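Local coordinates for periplasmic binding protein (Thermotoga lettingae TMO, PDB 4RY8) that binds 5-methylthioribose and probably delivers this sugar to a membrane transporter as its periplasmic solute-binding protein, at residues 16-21 and 46-51; 39-44 and 261-266; 225-230 and 244-249. All coordinates share one frame; numbering follows the deposited sequence.

Contact 1: 16-21 and 46-51; sequences VRIALV and VTLLEA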
ATOM      1  N   VAL C  16     -38.454  -1.146  -7.230  1.00 42.54           N
ATOM      2  CA  VAL C  16     -37.183  -1.578  -6.614  1.00 39.90           C
ATOM      3  C   VAL C  16     -36.841  -0.674  -5.430  1.00 49.12           C
ATOM      4  O   VAL C  16     -36.541   0.526  -5.615  1.00 33.76           O
ATOM      5  CB  VAL C  16     -35.997  -1.545  -7.608  1.00 44.98           C
ATOM      6  CG1 VAL C  16     -34.696  -1.996  -6.911  1.00 40.07           C
ATOM      7  CG2 VAL C  16     -36.305  -2.408  -8.822  1.00 39.16           C
ATOM      8  N   ARG C  17     -36.881  -1.246  -4.222  1.00 35.30           N
ATOM      9  CA  ARG C  17     -36.599  -0.492  -3.003  1.00 34.29           C
ATOM     10  C   ARG C  17     -35.281  -0.936  -2.388  1.00 33.85           C
ATOM     11  O   ARG C  17     -35.074  -2.108  -2.133  1.00 32.56           O
ATOM     12  CB  ARG C  17     -37.751  -0.642  -2.001  1.00 36.36           C
ATOM     13  CG  ARG C  17     -39.025   0.084  -2.452  1.00 39.94           C
ATOM     14  CD  ARG C  17     -40.186  -0.092  -1.493  1.00 42.78           C
ATOM     15  NE  ARG C  17     -40.453  -1.517  -1.281  1.00 57.24           N
ATOM     16  CZ  ARG C  17     -40.556  -2.115  -0.095  1.00 51.66           C
ATOM     17  NH1 ARG C  17     -40.474  -1.423   1.042  1.00 75.70           N
ATOM     18  NH2 ARG C  17     -40.768  -3.419  -0.045  1.00 52.10           N
ATOM     19  N   ILE C  18     -34.394   0.026  -2.154  1.00 35.41           N
ATOM     20  CA  ILE C  18     -33.070  -0.224  -1.591  1.00 32.10           C
ATOM     21  C   ILE C  18     -32.924   0.612  -0.316  1.00 33.98           C
ATOM     22  O   ILE C  18     -33.076   1.839  -0.350  1.00 33.51           O
ATOM     23  CB  ILE C  18     -31.969   0.154  -2.605  1.00 30.34           C
ATOM     24  CG1 ILE C  18     -32.039  -0.766  -3.832  1.00 33.13           C
ATOM     25  CG2 ILE C  18     -30.578   0.125  -1.986  1.00 28.51           C
ATOM     26  CD1 ILE C  18     -31.361  -0.161  -5.037  1.00 40.80           C
ATOM     27  N   ALA C  19     -32.624  -0.059   0.796  1.00 28.96           N
ATOM     28  CA  ALA C  19     -32.459   0.598   2.088  1.00 28.04           C
ATOM     29  C   ALA C  19     -30.996   0.828   2.423  1.00 26.68           C
ATOM     30  O   ALA C  19     -30.165  -0.081   2.340  1.00 27.41           O
ATOM     31  CB  ALA C  19     -33.112  -0.233   3.194  1.00 26.82           C
ATOM     32  N   LEU C  20     -30.695   2.042   2.841  1.00 24.65           N
ATOM     33  CA  LEU C  20     -29.364   2.418   3.237  1.00 25.97           C
ATOM     34  C   LEU C  20     -29.422   2.587   4.729  1.00 23.22           C
ATOM     35  O   LEU C  20     -30.116   3.475   5.235  1.00 31.33           O
ATOM     36  CB  LEU C  20     -28.950   3.743   2.565  1.00 24.17           C
ATOM     37  CG  LEU C  20     -27.660   4.354   3.110  1.00 23.65           C
ATOM     38  CD1 LEU C  20     -26.449   3.415   2.995  1.00 27.27           C
ATOM     39  CD2 LEU C  20     -27.323   5.654   2.418  1.00 29.77           C
ATOM     40  N   VAL C  21     -28.729   1.716   5.443  1.00 24.10           N
ATOM     41  CA  VAL C  21     -28.737   1.749   6.894  1.00 22.61           C
ATOM     42  C   VAL C  21     -27.345   2.109   7.346  1.00 24.33           C
ATOM     43  O   VAL C  21     -26.409   1.335   7.148  1.00 24.91           O
ATOM     44  CB  VAL C  21     -29.149   0.390   7.493  1.00 27.38           C
ATOM     45  CG1 VAL C  21     -29.106   0.439   9.020  1.00 28.91           C
ATOM     46  CG2 VAL C  21     -30.528   0.024   7.019  1.00 26.35           C
ATOM     47  N   VAL C  46     -34.847   4.107  -9.211  1.00 43.15           N
ATOM     48  CA  VAL C  46     -35.229   3.268  -8.060  1.00 44.99           C
ATOM     49  C   VAL C  46     -35.510   4.104  -6.830  1.00 40.72           C
ATOM     50  O   VAL C  46     -35.121   5.271  -6.746  1.00 39.42           O
ATOM     51  CB  VAL C  46     -34.148   2.200  -7.660  1.00 37.62           C
ATOM     52  CG1 VAL C  46     -33.878   1.236  -8.799  1.00 37.85           C
ATOM     53  CG2 VAL C  46     -32.868   2.852  -7.137  1.00 42.76           C
ATOM     54  N   THR C  47     -36.136   3.458  -5.849  1.00 36.23           N
ATOM     55  CA  THR C  47     -36.509   4.089  -4.593  1.00 37.41           C
ATOM     56  C   THR C  47     -35.466   3.773  -3.530  1.00 39.10           C
ATOM     57  O   THR C  47     -35.196   2.601  -3.243  1.00 34.88           O
ATOM     58  CB  THR C  47     -37.890   3.575  -4.150  1.00 42.17           C
ATOM     59  OG1 THR C  47     -38.850   3.903  -5.165  1.00 37.89           O
ATOM     60  CG2 THR C  47     -38.330   4.183  -2.837  1.00 41.06           C
ATOM     61  N   LEU C  48     -34.860   4.826  -2.983  1.00 37.10           N
ATOM     62  CA  LEU C  48     -33.862   4.705  -1.941  1.00 33.00           C
ATOM     63  C   LEU C  48     -34.466   5.131  -0.621  1.00 38.01           C
ATOM     64  O   LEU C  48     -34.967   6.242  -0.494  1.00 34.96           O
ATOM     65  CB  LEU C  48     -32.633   5.570  -2.256  1.00 33.51           C
ATOM     66  CG  LEU C  48     -31.497   5.670  -1.230  1.00 41.60           C
ATOM     67  CD1 LEU C  48     -30.906   4.296  -0.925  1.00 46.35           C
ATOM     68  CD2 LEU C  48     -30.426   6.633  -1.733  1.00 53.59           C
ATOM     69  N   LEU C  49     -34.414   4.231   0.357  1.00 34.08           N
ATOM     70  CA  LEU C  49     -34.819   4.507   1.730  1.00 32.32           C
ATOM     71  C   LEU C  49     -33.543   4.634   2.558  1.00 39.07           C
ATOM     72  O   LEU C  49     -32.543   3.976   2.266  1.00 34.49           O
ATOM     73  CB  LEU C  49     -35.691   3.358   2.285  1.00 34.13           C
ATOM     74  CG  LEU C  49     -36.924   2.948   1.478  1.00 40.71           C
ATOM     75  CD1 LEU C  49     -37.585   1.711   2.060  1.00 60.86           C
ATOM     76  CD2 LEU C  49     -37.918   4.094   1.414  1.00 44.16           C
ATOM     77  N   GLU C  50     -33.597   5.458   3.602  1.00 38.72           N
ATOM     78  CA  GLU C  50     -32.425   5.860   4.365  1.00 36.32           C
ATOM     79  C   GLU C  50     -32.774   5.758   5.851  1.00 40.22           C
ATOM     80  O   GLU C  50     -33.859   6.151   6.277  1.00 38.02           O
ATOM     81  CB  GLU C  50     -32.045   7.312   4.009  1.00 40.30           C
ATOM     82  CG  GLU C  50     -32.466   7.744   2.603  1.00 88.22           C
ATOM     83  CD  GLU C  50     -32.089   9.177   2.236  1.00122.14           C
ATOM     84  OE1 GLU C  50     -31.946  10.031   3.149  1.00 56.85           O
ATOM     85  OE2 GLU C  50     -31.951   9.447   1.012  1.00 45.97           O
ATOM     86  N   ALA C  51     -31.869   5.220   6.644  1.00 31.87           N
ATOM     87  CA  ALA C  51     -32.048   5.215   8.100  1.00 32.08           C
ATOM     88  C   ALA C  51     -30.656   5.371   8.686  1.00 46.20           C
ATOM     89  O   ALA C  51     -29.700   4.804   8.169  1.00 34.39           O
ATOM     90  CB  ALA C  51     -32.682   3.918   8.545  1.00 33.24           C
TER
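Strands 17-21 and 47-51 run parallel and in register. Segments 16-21 and 46-51 are joined by five backbone hydrogen bonds, the first to Val16 O just before strand 17-21. Helix 28-44 connects the strands, so this is a beta-alpha-beta unit. Leu48 carries the packing on the face it shares with Ile18 and Leu20. Its CB points to that face and meets Ala41 of helix 28-44. CG stands anti to the backbone N (chi1 176°). The second torsion then brings Leu48 CD1 back over the neighbouring strand, where it lies 3.3 Å from Ile18 O. The same CD1 of Leu48 is 4.0 Å from Leu20 CB and 4.3 Å from Ile18 CG2. Leu49 N donates to Ile18 O at 2.8 Å, in the carbonyl plane. At the start of the pair, Ile18 CD1 reaches Val46 CG2 at 4.0 Å. On the other face, Arg17 and Thr47 lie side by side. Their polar ends turn to other partners: Arg17 NH2 bonds to Gln70 O, and Thr47 OG1 to Lys14 O. Phe67 of helix 57-69 touches Ala19, Leu49 and Ala51 on this face. Main-chain bonds thus fix the register, while aliphatic groups of Ile18, Leu20, Val46 and Leu48 make the packing on the face toward helix 28-44.

Contact 2: 39-44 and 261-266; sequences SMAREL and LAVRAA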
ATOM      1  N   SER C  39     -28.165  10.680  -5.828  1.00 32.99           N
ATOM      2  CA  SER C  39     -28.071  10.938  -7.259  1.00 48.22           C
ATOM      3  C   SER C  39     -28.029   9.633  -8.059  1.00 52.63           C
ATOM      4  O   SER C  39     -28.545   9.623  -9.165  1.00 41.00           O
ATOM      5  CB  SER C  39     -26.892  11.844  -7.635  1.00 35.26           C
ATOM      6  OG  SER C  39     -25.639  11.223  -7.399  1.00 33.54           O
ATOM      7  N   MET C  40     -27.434   8.547  -7.527  1.00 31.03           N
ATOM      8  CA  MET C  40     -27.425   7.276  -8.271  1.00 33.27           C
ATOM      9  C   MET C  40     -28.829   6.682  -8.287  1.00 36.95           C
ATOM     10  O   MET C  40     -29.278   6.197  -9.320  1.00 32.69           O
ATOM     11  CB  MET C  40     -26.415   6.238  -7.738  1.00 32.22           C
ATOM     12  CG  MET C  40     -26.125   5.073  -8.683  1.00 31.04           C
ATOM     13  SD  MET C  40     -25.011   5.438 -10.078  1.00 30.34           S
ATOM     14  CE  MET C  40     -26.112   5.702 -11.455  1.00 47.66           C
ATOM     15  N   ALA C  41     -29.518   6.707  -7.146  1.00 35.58           N
ATOM     16  CA  ALA C  41     -30.892   6.183  -7.103  1.00 33.19           C
ATOM     17  C   ALA C  41     -31.761   6.965  -8.081  1.00 35.92           C
ATOM     18  O   ALA C  41     -32.548   6.381  -8.817  1.00 39.61           O
ATOM     19  CB  ALA C  41     -31.459   6.253  -5.696  1.00 34.80           C
ATOM     20  N   ARG C  42     -31.604   8.289  -8.100  1.00 37.64           N
ATOM     21  CA  ARG C  42     -32.332   9.135  -9.073  1.00 39.18           C
ATOM     22  C   ARG C  42     -32.110   8.658 -10.497  1.00 38.72           C
ATOM     23  O   ARG C  42     -33.042   8.634 -11.316  1.00 40.51           O
ATOM     24  CB  ARG C  42     -31.881  10.598  -8.987  1.00 54.61           C
ATOM     25  CG  ARG C  42     -32.989  11.646  -9.106  1.00 69.25           C
ATOM     26  CD  ARG C  42     -33.077  12.446  -7.812  1.00 90.20           C
ATOM     27  NE  ARG C  42     -31.788  13.081  -7.535  1.00 79.36           N
ATOM     28  CZ  ARG C  42     -31.287  13.342  -6.325  1.00 51.35           C
ATOM     29  NH1 ARG C  42     -31.955  13.043  -5.212  1.00 64.55           N
ATOM     30  NH2 ARG C  42     -30.090  13.901  -6.236  1.00 39.85           N
ATOM     31  N   GLU C  43     -30.863   8.319 -10.799  1.00 36.74           N
ATOM     32  CA  GLU C  43     -30.477   7.893 -12.130  1.00 42.36           C
ATOM     33  C   GLU C  43     -31.030   6.538 -12.574  1.00 44.34           C
ATOM     34  O   GLU C  43     -31.319   6.350 -13.764  1.00 41.30           O
ATOM     35  CB  GLU C  43     -28.955   7.955 -12.277  1.00 55.46           C
ATOM     36  CG  GLU C  43     -28.459   9.363 -12.618  1.00 51.27           C
ATOM     37  CD  GLU C  43     -26.955   9.498 -12.479  1.00 80.98           C
ATOM     38  OE1 GLU C  43     -26.240   8.523 -12.831  1.00 46.71           O
ATOM     39  OE2 GLU C  43     -26.489  10.564 -11.997  1.00 47.41           O
ATOM     40  N   LEU C  44     -31.209   5.603 -11.642  1.00 42.69           N
ATOM     41  CA  LEU C  44     -31.758   4.281 -11.987  1.00 41.36           C
ATOM     42  C   LEU C  44     -33.279   4.318 -12.013  1.00 47.48           C
ATOM     43  O   LEU C  44     -33.925   3.458 -12.640  1.00 40.31           O
ATOM     44  CB  LEU C  44     -31.292   3.216 -10.999  1.00 36.74           C
ATOM     45  CG  LEU C  44     -29.779   3.150 -10.862  1.00 37.28           C
ATOM     46  CD1 LEU C  44     -29.419   2.306  -9.650  1.00 35.41           C
ATOM     47  CD2 LEU C  44     -29.097   2.640 -12.121  1.00 46.64           C
ATOM     48  N   LEU C 261     -21.521   4.364  -6.055  1.00 25.89           N
ATOM     49  CA  LEU C 261     -21.124   2.967  -6.177  1.00 29.63           C
ATOM     50  C   LEU C 261     -21.990   2.034  -5.289  1.00 26.83           C
ATOM     51  O   LEU C 261     -22.406   0.939  -5.701  1.00 25.47           O
ATOM     52  CB  LEU C 261     -19.626   2.794  -5.831  1.00 24.76           C
ATOM     53  CG  LEU C 261     -19.143   1.339  -5.702  1.00 25.97           C
ATOM     54  CD1 LEU C 261     -19.445   0.535  -6.963  1.00 34.03           C
ATOM     55  CD2 LEU C 261     -17.653   1.260  -5.387  1.00 23.28           C
ATOM     56  N   ALA C 262     -22.238   2.466  -4.071  1.00 24.00           N
ATOM     57  CA  ALA C 262     -22.962   1.599  -3.137  1.00 25.19           C
ATOM     58  C   ALA C 262     -24.363   1.319  -3.637  1.00 30.85           C
ATOM     59  O   ALA C 262     -24.839   0.197  -3.503  1.00 24.57           O
ATOM     60  CB  ALA C 262     -22.992   2.202  -1.728  1.00 30.00           C
ATOM     61  N   VAL C 263     -25.003   2.321  -4.258  1.00 25.96           N
ATOM     62  CA  VAL C 263     -26.351   2.131  -4.761  1.00 32.84           C
ATOM     63  C   VAL C 263     -26.325   1.255  -5.999  1.00 31.45           C
ATOM     64  O   VAL C 263     -27.171   0.353  -6.130  1.00 26.85           O
ATOM     65  CB  VAL C 263     -27.059   3.473  -5.014  1.00 29.11           C
ATOM     66  CG1 VAL C 263     -28.329   3.310  -5.851  1.00 36.95           C
ATOM     67  CG2 VAL C 263     -27.358   4.118  -3.668  1.00 29.53           C
ATOM     68  N   ARG C 264     -25.358   1.519  -6.890  1.00 37.42           N
ATOM     69  CA  ARG C 264     -25.174   0.736  -8.114  1.00 28.93           C
ATOM     70  C   ARG C 264     -24.994  -0.700  -7.815  1.00 27.64           C
ATOM     71  O   ARG C 264     -25.538  -1.515  -8.528  1.00 31.63           O
ATOM     72  CB  ARG C 264     -23.924   1.144  -8.896  1.00 38.19           C
ATOM     73  CG  ARG C 264     -24.194   2.114  -9.993  1.00 47.48           C
ATOM     74  CD  ARG C 264     -23.203   1.975 -11.134  1.00 76.47           C
ATOM     75  NE  ARG C 264     -21.785   1.998 -10.749  1.00 37.00           N
ATOM     76  CZ  ARG C 264     -21.151   3.046 -10.235  1.00 30.31           C
ATOM     77  NH1 ARG C 264     -21.780   4.187  -9.967  1.00 32.70           N
ATOM     78  NH2 ARG C 264     -19.860   2.955  -9.999  1.00 32.03           N
ATOM     79  N   ALA C 265     -24.180  -1.007  -6.791  1.00 27.43           N
ATOM     80  CA  ALA C 265     -23.929  -2.385  -6.386  1.00 30.64           C
ATOM     81  C   ALA C 265     -25.210  -3.050  -5.945  1.00 31.00           C
ATOM     82  O   ALA C 265     -25.503  -4.190  -6.326  1.00 28.28           O
ATOM     83  CB  ALA C 265     -22.885  -2.456  -5.264  1.00 29.01           C
ATOM     84  N   ALA C 266     -25.931  -2.347  -5.079  1.00 33.63           N
ATOM     85  CA  ALA C 266     -27.186  -2.825  -4.571  1.00 27.54           C
ATOM     86  C   ALA C 266     -28.111  -3.128  -5.732  1.00 28.02           C
ATOM     87  O   ALA C 266     -28.707  -4.190  -5.799  1.00 30.24           O
ATOM     88  CB  ALA C 266     -27.805  -1.791  -3.671  1.00 25.60           C
TER
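Two helices on one side of the parallel sheet in a periplasmic-binding-protein lobe pack here, in an alpha/beta fold with a Rossmann-like layering. Segments 39-44 and 261-266 have axes 8.8 Å apart at closest approach, and their directions differ by 40°. Met40 and Val263 face each other, and both CB atoms point toward the opposite helix. The two side chains cross obliquely, with Met40 CB 3.9 Å from Val263 CB. Val263 CG1 stands anti to its backbone N (chi1 166°). This branch reaches the backbone of the other helix, with Val263 CG1 3.8 Å from Ala41 N. Leu44 comes from one turn farther along. Leu44 and Val263 run antiparallel alongside each other, and Leu44 CD1 lies 4.1 Å from Val263 CG1. Helix 318-326 joins the same buried cluster, with Thr324 touching Met40 and Leu44, and Leu320 touching Leu44 and Arg264.

Arg264 crosses Met40 obliquely. Arg264 CG lies 3.4 Å from Met40 SD. Met40 CG stands anti to its backbone N, and the bends beyond it turn SD to Arg264. The guanidinium presents its edge to the sulfur, so SD lies near the plane of the group. Its other donors have carbonyl partners: NH2 bonds to Leu314 O, and NE bonds weakly to Val315 O. Several groups thus fix the rotation of this buried cation. Glu43, nearby, forms its salt bridge with Arg260 instead. The remaining donor, Arg264 NH1, makes a weak hydrogen bond to Met40 SD, 3.5 Å long with an angle of 155° at the hydrogen.

Contact 3: 225-230 and 244-249; sequences FKVYSV and NSPWVA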
ATOM      1  N   PHE C 225       3.771  22.405  13.882  1.00 24.22           N
ATOM      2  CA  PHE C 225       3.053  21.184  13.565  1.00 24.30           C
ATOM      3  C   PHE C 225       2.883  20.940  12.077  1.00 31.58           C
ATOM      4  O   PHE C 225       2.849  21.875  11.262  1.00 27.66           O
ATOM      5  CB  PHE C 225       1.671  21.232  14.208  1.00 33.55           C
ATOM      6  CG  PHE C 225       1.668  20.860  15.658  1.00 29.76           C
ATOM      7  CD1 PHE C 225       1.638  19.527  16.039  1.00 27.72           C
ATOM      8  CD2 PHE C 225       1.688  21.833  16.645  1.00 30.11           C
ATOM      9  CE1 PHE C 225       1.646  19.162  17.372  1.00 29.55           C
ATOM     10  CE2 PHE C 225       1.698  21.458  17.993  1.00 27.29           C
ATOM     11  CZ  PHE C 225       1.689  20.138  18.349  1.00 31.40           C
ATOM     12  N   LYS C 226       2.777  19.660  11.738  1.00 28.20           N
ATOM     13  CA  LYS C 226       2.363  19.248  10.408  1.00 32.10           C
ATOM     14  C   LYS C 226       1.297  18.188  10.588  1.00 25.14           C
ATOM     15  O   LYS C 226       1.453  17.308  11.410  1.00 22.18           O
ATOM     16  CB  LYS C 226       3.568  18.735   9.619  1.00 34.09           C
ATOM     17  CG  LYS C 226       4.486  19.852   9.152  1.00 56.36           C
ATOM     18  CD  LYS C 226       5.295  19.385   7.964  1.00 60.61           C
ATOM     19  CE  LYS C 226       6.459  20.313   7.678  1.00 56.62           C
ATOM     20  NZ  LYS C 226       7.163  19.845   6.448  1.00 74.51           N
ATOM     21  N   VAL C 227       0.188  18.326   9.882  1.00 22.53           N
ATOM     22  CA  VAL C 227      -0.958  17.457  10.056  1.00 20.89           C
ATOM     23  C   VAL C 227      -1.197  16.626   8.818  1.00 20.10           C
ATOM     24  O   VAL C 227      -1.178  17.145   7.728  1.00 21.01           O
ATOM     25  CB  VAL C 227      -2.237  18.245  10.403  1.00 23.27           C
ATOM     26  CG1 VAL C 227      -3.388  17.267  10.725  1.00 22.26           C
ATOM     27  CG2 VAL C 227      -1.965  19.186  11.575  1.00 29.33           C
ATOM     28  N   TYR C 228      -1.378  15.326   9.032  1.00 20.59           N
ATOM     29  CA  TYR C 228      -1.623  14.318   8.003  1.00 24.71           C
ATOM     30  C   TYR C 228      -2.982  13.706   8.334  1.00 24.03           C
ATOM     31  O   TYR C 228      -3.229  13.341   9.491  1.00 25.05           O
ATOM     32  CB  TYR C 228      -0.503  13.241   8.019  1.00 20.97           C
ATOM     33  CG  TYR C 228       0.862  13.879   7.726  1.00 20.19           C
ATOM     34  CD1 TYR C 228       1.546  14.601   8.714  1.00 24.34           C
ATOM     35  CD2 TYR C 228       1.432  13.835   6.461  1.00 19.31           C
ATOM     36  CE1 TYR C 228       2.759  15.216   8.457  1.00 23.21           C
ATOM     37  CE2 TYR C 228       2.645  14.464   6.209  1.00 20.35           C
ATOM     38  CZ  TYR C 228       3.289  15.152   7.194  1.00 22.76           C
ATOM     39  OH  TYR C 228       4.466  15.773   6.963  1.00 28.49           O
ATOM     40  N   SER C 229      -3.863  13.607   7.338  1.00 20.65           N
ATOM     41  CA  SER C 229      -5.189  13.036   7.555  1.00 22.00           C
ATOM     42  C   SER C 229      -5.619  12.054   6.462  1.00 21.85           C
ATOM     43  O   SER C 229      -4.886  11.730   5.535  1.00 25.17           O
ATOM     44  CB  SER C 229      -6.204  14.159   7.654  1.00 22.62           C
ATOM     45  OG  SER C 229      -6.299  14.752   6.344  1.00 20.42           O
ATOM     46  N   VAL C 230      -6.825  11.565   6.631  1.00 16.83           N
ATOM     47  CA  VAL C 230      -7.523  10.857   5.635  1.00 21.88           C
ATOM     48  C   VAL C 230      -8.768  11.669   5.270  1.00 20.13           C
ATOM     49  O   VAL C 230      -9.307  12.424   6.102  1.00 23.58           O
ATOM     50  CB  VAL C 230      -7.905   9.469   6.208  1.00 16.29           C
ATOM     51  CG1 VAL C 230      -8.678   8.638   5.244  1.00 16.15           C
ATOM     52  CG2 VAL C 230      -6.662   8.727   6.582  1.00 16.73           C
ATOM     53  N   ASN C 244      -0.436  29.627   6.057  1.00 37.18           N
ATOM     54  CA  ASN C 244       0.169  29.064   7.240  1.00 37.65           C
ATOM     55  C   ASN C 244      -0.529  27.802   7.738  1.00 36.07           C
ATOM     56  O   ASN C 244      -0.203  27.356   8.825  1.00 36.36           O
ATOM     57  CB  ASN C 244       0.212  30.078   8.398  1.00 36.61           C
ATOM     58  CG  ASN C 244       0.889  31.374   8.013  1.00 73.08           C
ATOM     59  OD1 ASN C 244       0.342  32.163   7.247  1.00 62.15           O
ATOM     60  ND2 ASN C 244       2.077  31.613   8.561  1.00 95.93           N
ATOM     61  N   SER C 245      -1.469  27.228   6.977  1.00 33.32           N
ATOM     62  CA  SER C 245      -2.107  25.971   7.416  1.00 34.62           C
ATOM     63  C   SER C 245      -1.058  24.928   7.785  1.00 37.55           C
ATOM     64  O   SER C 245      -0.124  24.698   7.043  1.00 30.98           O
ATOM     65  CB  SER C 245      -3.020  25.390   6.341  1.00 41.35           C
ATOM     66  OG  SER C 245      -3.602  24.171   6.811  1.00 32.53           O
ATOM     67  N   PRO C 246      -1.210  24.275   8.940  1.00 29.94           N
ATOM     68  CA  PRO C 246      -0.355  23.129   9.228  1.00 28.75           C
ATOM     69  C   PRO C 246      -0.833  21.840   8.530  1.00 31.59           C
ATOM     70  O   PRO C 246      -0.179  20.801   8.648  1.00 28.43           O
ATOM     71  CB  PRO C 246      -0.499  22.970  10.743  1.00 26.30           C
ATOM     72  CG  PRO C 246      -1.915  23.392  10.999  1.00 26.47           C
ATOM     73  CD  PRO C 246      -2.149  24.555  10.031  1.00 35.61           C
ATOM     74  N   TRP C 247      -1.952  21.899   7.808  1.00 25.66           N
ATOM     75  CA  TRP C 247      -2.514  20.691   7.198  1.00 28.24           C
ATOM     76  C   TRP C 247      -1.812  20.391   5.881  1.00 30.49           C
ATOM     77  O   TRP C 247      -2.103  21.033   4.859  1.00 33.63           O
ATOM     78  CB  TRP C 247      -4.013  20.863   7.010  1.00 27.87           C
ATOM     79  CG  TRP C 247      -4.796  19.552   6.813  1.00 24.69           C
ATOM     80  CD1 TRP C 247      -4.307  18.320   6.515  1.00 21.22           C
ATOM     81  CD2 TRP C 247      -6.210  19.429   6.844  1.00 27.84           C
ATOM     82  NE1 TRP C 247      -5.344  17.411   6.404  1.00 19.35           N
ATOM     83  CE2 TRP C 247      -6.523  18.073   6.622  1.00 20.09           C
ATOM     84  CE3 TRP C 247      -7.248  20.328   7.099  1.00 29.71           C
ATOM     85  CZ2 TRP C 247      -7.820  17.624   6.566  1.00 20.16           C
ATOM     86  CZ3 TRP C 247      -8.554  19.849   7.102  1.00 26.52           C
ATOM     87  CH2 TRP C 247      -8.824  18.527   6.828  1.00 20.38           C
ATOM     88  N   VAL C 248      -0.879  19.437   5.872  1.00 24.26           N
ATOM     89  CA  VAL C 248       0.014  19.298   4.678  1.00 29.87           C
ATOM     90  C   VAL C 248      -0.349  18.217   3.642  1.00 24.62           C
ATOM     91  O   VAL C 248      -0.027  18.347   2.466  1.00 31.07           O
ATOM     92  CB  VAL C 248       1.513  19.213   5.059  1.00 32.71           C
ATOM     93  CG1 VAL C 248       1.956  20.496   5.758  1.00 38.61           C
ATOM     94  CG2 VAL C 248       1.792  18.045   5.920  1.00 29.56           C
ATOM     95  N   ALA C 249      -1.050  17.180   4.068  1.00 23.98           N
ATOM     96  CA  ALA C 249      -1.477  16.127   3.182  1.00 24.68           C
ATOM     97  C   ALA C 249      -2.661  15.352   3.761  1.00 27.26           C
ATOM     98  O   ALA C 249      -2.828  15.258   4.991  1.00 23.48           O
ATOM     99  CB  ALA C 249      -0.324  15.165   2.910  1.00 25.16           C
TER
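Trp247 and Ser229 mark the tight end of this pairing. The indole N-H of Trp247 NE1 donates to Ser229 OG at 2.8 Å, and the oxygen lies close to the ring plane. The bond is bent, with an angle of 139° at the hydrogen. Ser229 OG sits between its backbone N and carbonyl carbon (chi1 69°), and it also bonds to Thr250 OG1. Trp247 CG is anti to its own backbone N (chi1 -161°), which carries the ring along to Ser229. Ala209 of helix 206-219 and Met239 and Met240 of helix 234-240 touch the Trp247 side chain. The buried Pro246 lies beside Val227, with Pro246 CB 4.1 Å from Val227 CG2. An ST turn precedes the strand: Ser245 OG accepts the N-H of Trp247.

On the side of Tyr228 and Ala249, the Tyr228 ring is covered on one face by Val248 CG2. Val248 CG2 lies 3.9 Å from the centroid of the Tyr228 ring, a CH-pi contact; the nearest ring atom is Tyr228 CZ at 3.5 Å. Tyr228 OH is held by Asp132, and helix 118-132 packs on the ring.

The looser side lies toward solvent. There the exposed Lys226 extends its chain away, and Lys226 CD meets Val248 CG1 at 4.2 Å.

Pro246 O accepts from Val227 N at 2.8 Å, with the donor above the carbonyl plane. Val227 O then accepts from Val248 N at 3.0 Å. Between Val227 and Tyr228 the register shifts by one residue, a beta bulge. Beyond the bulge Ser229 N donates to Ala249 O at 3.1 Å. Helix 234-240 links the two strands, forming a parallel beta-alpha-beta crossover of the second lobe of the periplasmic-binding-protein fold.

Overall arrangement
Contacts 1 and 2 belong to one lobe, and contact 3 to the other. Contacts 1 and 2 have centres 10 Å apart. The helix that connects the two strands of contact 1, 28-44, carries one side of contact 2, so their segments alternate along the chain. They touch directly, Ile18 on Ala266. Contact 3 lies on the opposite side of the chain's centre, with its centre about 37 Å from that of contact 1 and 34 Å from that of contact 2. Contact 1 is complete before the chain reaches contact 3, which is nested within contact 2. Strand 247-252 leads into helix 255-270, so the chain returns to the first lobe. The bound 5-methylthioribose lies between the two lobes.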